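Long-range contact in Exo-arabinanase (Penicillium chrysogenum, PDB 3A72), which probably hydrolyses arabinan from a chain end as an exo-acting alpha-L-arabinanase, and binds arabinobiose in its pocket: residues K158-C163 against H180-D185. Sequence-based numbering, arbitrary orientation.
Sequences KGKLIC and HQVTND
Leu161 and Cys163 pair with Thr183 and Gln181 through four backbone hydrogen bonds, two to each hydrogen-bonded pair, and the axes of strands 160-163 and 180-183 run antiparallel at 162°, 4.8 Å apart. They belong to the beta hairpin of strands 160-167 and 177-183, the two middle strands of a four-stranded antiparallel sheet, one of six such sheets in the chain, consistent with the six-bladed beta-propeller of sialidase-like proteins. Leu161 N donates to Thr183 O at 2.9 Å, and Cys163 N donates to Gln181 O with 173° at the hydrogen. Carbonyl oxygens also meet CA-H groups: Leu161 O takes a contact from Val182 CA besides its bond from Thr183 N.

Ile162 and Val182 form the non-hydrogen-bonded pair between these, but Ile162 CG1 and Val182 CG2 come only within 4.3 Å. Each residue has a closer neighbour along the same face. Ile162 CG2 lies 3.8 Å from His180 CB and approaches the imidazole obliquely near CG and ND1, while NE2 bonds to the backbone oxygen of Glu246. Within the model the buried ND1 has no polar partner. Val182 CG1, anti to its backbone N (chi1 -171°), reaches Lys160 CB at 3.8 Å and also touches Lys160 CD as the two side chains cross. The lysine chain bends about its CG-CD bond, and NZ makes a salt bridge with Glu246, so the loop carrying that residue is tied to both strands.

On the other face, Leu161 CB packs 3.9 Å from Thr183 CG2, and Cys163 turns to Ile134 of the neighbouring sheet. Where strand 177-183 ends, the Thr183 hydroxyl bonds to the Asn188 carbonyl, and an ST turn forms as Thr183 OG1 accepts from Asp185 N at 3.2 Å.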
ATOM      1  N   LYS A 158      12.338  -7.254  14.133  1.00 10.69           N
ATOM      2  CA  LYS A 158      13.099  -8.281  14.839  1.00 11.75           C
ATOM      3  C   LYS A 158      13.679  -9.328  13.897  1.00 11.45           C
ATOM      4  O   LYS A 158      13.638 -10.542  14.156  1.00 12.83           O
ATOM      5  CB  LYS A 158      12.271  -8.954  15.943  1.00 18.86           C
ATOM      6  CG  LYS A 158      11.857  -7.986  17.033  1.00 27.86           C
ATOM      7  CD  LYS A 158      11.071  -8.452  18.242  1.00 46.04           C
ATOM      8  CE  LYS A 158      10.348  -9.770  18.355  1.00 64.29           C
ATOM      9  NZ  LYS A 158       9.584 -10.030  19.628  1.00 75.04           N
ATOM     10  N   GLY A 159      14.289  -8.882  12.802  1.00 10.72           N
ATOM     11  CA  GLY A 159      14.979  -9.743  11.910  1.00 11.05           C
ATOM     12  C   GLY A 159      14.092 -10.558  10.996  1.00  9.45           C
ATOM     13  O   GLY A 159      14.593 -11.464  10.299  1.00 11.03           O
ATOM     14  N   LYS A 160      12.809 -10.260  10.966  1.00  8.35           N
ATOM     15  CA  LYS A 160      11.836 -10.950  10.140  1.00  8.34           C
ATOM     16  C   LYS A 160      11.150  -9.957   9.209  1.00  7.47           C
ATOM     17  O   LYS A 160      11.047  -8.770   9.532  1.00  8.60           O
ATOM     18  CB  LYS A 160      10.758 -11.595  11.022  1.00  9.95           C
ATOM     19  CG  LYS A 160      11.317 -12.625  11.997  1.00 12.16           C
ATOM     20  CD  LYS A 160      10.237 -13.114  12.999  1.00 17.15           C
ATOM     21  CE  LYS A 160       9.954 -12.092  14.109  1.00 21.94           C
ATOM     22  NZ  LYS A 160       8.849 -12.667  14.995  1.00 25.62           N
ATOM     23  N   LEU A 161      10.666 -10.480   8.105  1.00  7.07           N
ATOM     24  CA  LEU A 161       9.817  -9.713   7.224  1.00  6.25           C
ATOM     25  C   LEU A 161       8.392 -10.301   7.252  1.00  5.80           C
ATOM     26  O   LEU A 161       8.244 -11.525   7.094  1.00  6.85           O
ATOM     27  CB  LEU A 161      10.326  -9.692   5.792  1.00  6.62           C
ATOM     28  CG  LEU A 161       9.580  -8.807   4.811  1.00  6.78           C
ATOM     29  CD1 LEU A 161       9.795  -7.351   5.146  1.00  7.64           C
ATOM     30  CD2 LEU A 161       9.988  -9.075   3.382  1.00  8.53           C
ATOM     31  N   ILE A 162       7.439  -9.421   7.473  1.00  5.70           N
ATOM     32  CA  ILE A 162       6.043  -9.753   7.463  1.00  5.36           C
ATOM     33  C   ILE A 162       5.430  -9.236   6.164  1.00  5.30           C
ATOM     34  O   ILE A 162       5.646  -8.075   5.784  1.00  5.82           O
ATOM     35  CB  ILE A 162       5.294  -9.144   8.663  1.00  5.59           C
ATOM     36  CG1 ILE A 162       5.956  -9.512  10.000  1.00  6.59           C
ATOM     37  CG2 ILE A 162       3.844  -9.510   8.674  1.00  5.77           C
ATOM     38  CD1 ILE A 162       5.519  -8.587  11.148  1.00  8.82           C
ATOM     39  N   CYS A 163       4.645 -10.083   5.491  1.00  5.02           N
ATOM     40  CA  CYS A 163       3.831  -9.651   4.361  1.00  4.90           C
ATOM     41  C   CYS A 163       2.354  -9.824   4.747  1.00  4.75           C
ATOM     42  O   CYS A 163       1.890 -10.933   4.938  1.00  5.25           O
ATOM     43  CB  CYS A 163       4.117 -10.459   3.110  1.00  5.19           C
ATOM     44  SG  CYS A 163       3.176  -9.850   1.681  1.00  6.51           S
ATOM     45  N   HIS A 180      -1.411 -12.693   7.108  1.00  4.36           N
ATOM     46  CA  HIS A 180      -0.012 -12.436   6.838  1.00  4.81           C
ATOM     47  C   HIS A 180       0.772 -13.751   6.833  1.00  4.97           C
ATOM     48  O   HIS A 180       0.322 -14.775   7.356  1.00  5.44           O
ATOM     49  CB  HIS A 180       0.672 -11.421   7.826  1.00  5.38           C
ATOM     50  CG  HIS A 180       0.782 -11.961   9.204  1.00  5.26           C
ATOM     51  ND1 HIS A 180       1.732 -12.726   9.796  1.00  7.62           N
ATOM     52  CD2 HIS A 180      -0.131 -11.698  10.159  1.00  4.24           C
ATOM     53  CE1 HIS A 180       1.365 -12.933  11.099  1.00  4.59           C
ATOM     54  NE2 HIS A 180       0.212 -12.296  11.315  1.00  8.50           N
ATOM     55  N   GLN A 181       1.973 -13.675   6.273  1.00  5.05           N
ATOM     56  CA  GLN A 181       3.007 -14.685   6.430  1.00  5.07           C
ATOM     57  C   GLN A 181       4.293 -13.984   6.821  1.00  5.54           C
ATOM     58  O   GLN A 181       4.507 -12.799   6.515  1.00  5.80           O
ATOM     59  CB  GLN A 181       3.184 -15.525   5.186  1.00  5.20           C
ATOM     60  CG  GLN A 181       1.963 -16.368   4.845  1.00  5.78           C
ATOM     61  CD  GLN A 181       2.085 -17.151   3.579  1.00  5.88           C
ATOM     62  OE1 GLN A 181       2.843 -18.209   3.517  1.00  9.54           O
ATOM     63  NE2 GLN A 181       1.433 -16.740   2.581  1.00  3.96           N
ATOM     64  N   VAL A 182       5.182 -14.744   7.483  1.00  6.02           N
ATOM     65  CA  VAL A 182       6.436 -14.217   8.010  1.00  7.06           C
ATOM     66  C   VAL A 182       7.592 -15.030   7.475  1.00  7.44           C
ATOM     67  O   VAL A 182       7.472 -16.241   7.267  1.00  9.05           O
ATOM     68  CB  VAL A 182       6.454 -14.263   9.545  1.00  8.66           C
ATOM     69  CG1 VAL A 182       7.639 -13.539  10.096  1.00 12.07           C
ATOM     70  CG2 VAL A 182       5.140 -13.700  10.044  1.00 10.08           C
ATOM     71  N   THR A 183       8.746 -14.390   7.291  1.00  7.50           N
ATOM     72  CA  THR A 183       9.955 -15.037   6.900  1.00  8.26           C
ATOM     73  C   THR A 183      11.144 -14.462   7.662  1.00  8.46           C
ATOM     74  O   THR A 183      11.176 -13.287   7.962  1.00  9.10           O
ATOM     75  CB  THR A 183      10.180 -14.902   5.363  1.00  8.27           C
ATOM     76  OG1 THR A 183      11.298 -15.650   4.980  1.00  9.70           O
ATOM     77  CG2 THR A 183      10.318 -13.478   4.970  1.00  7.78           C
ATOM     78  N   ASN A 184      12.144 -15.318   7.928  1.00 10.52           N
ATOM     79  CA  ASN A 184      13.425 -14.821   8.457  1.00 11.03           C
ATOM     80  C   ASN A 184      14.520 -14.880   7.417  1.00 10.10           C
ATOM     81  O   ASN A 184      15.698 -14.590   7.724  1.00 11.53           O
ATOM     82  CB  ASN A 184      13.809 -15.481   9.744  1.00 14.73           C
ATOM     83  CG  ASN A 184      14.033 -16.914   9.659  1.00 17.24           C
ATOM     84  OD1 ASN A 184      14.357 -17.391   8.610  1.00 17.39           O
ATOM     85  ND2 ASN A 184      13.807 -17.719  10.698  1.00 31.39           N
ATOM     86  N   ASP A 185      14.224 -15.159   6.159  1.00 10.01           N
ATOM     87  CA  ASP A 185      15.272 -15.260   5.138  1.00 10.19           C
ATOM     88  C   ASP A 185      14.849 -14.774   3.744  1.00  9.22           C
ATOM     89  O   ASP A 185      15.679 -14.798   2.824  1.00 10.36           O
ATOM     90  CB  ASP A 185      15.798 -16.677   5.040  1.00 12.34           C
ATOM     91  CG  ASP A 185      14.806 -17.726   4.628  1.00 12.78           C
ATOM     92  OD1 ASP A 185      13.689 -17.368   4.194  1.00 11.66           O
ATOM     93  OD2 ASP A 185      15.166 -18.931   4.688  1.00 21.85           O
TER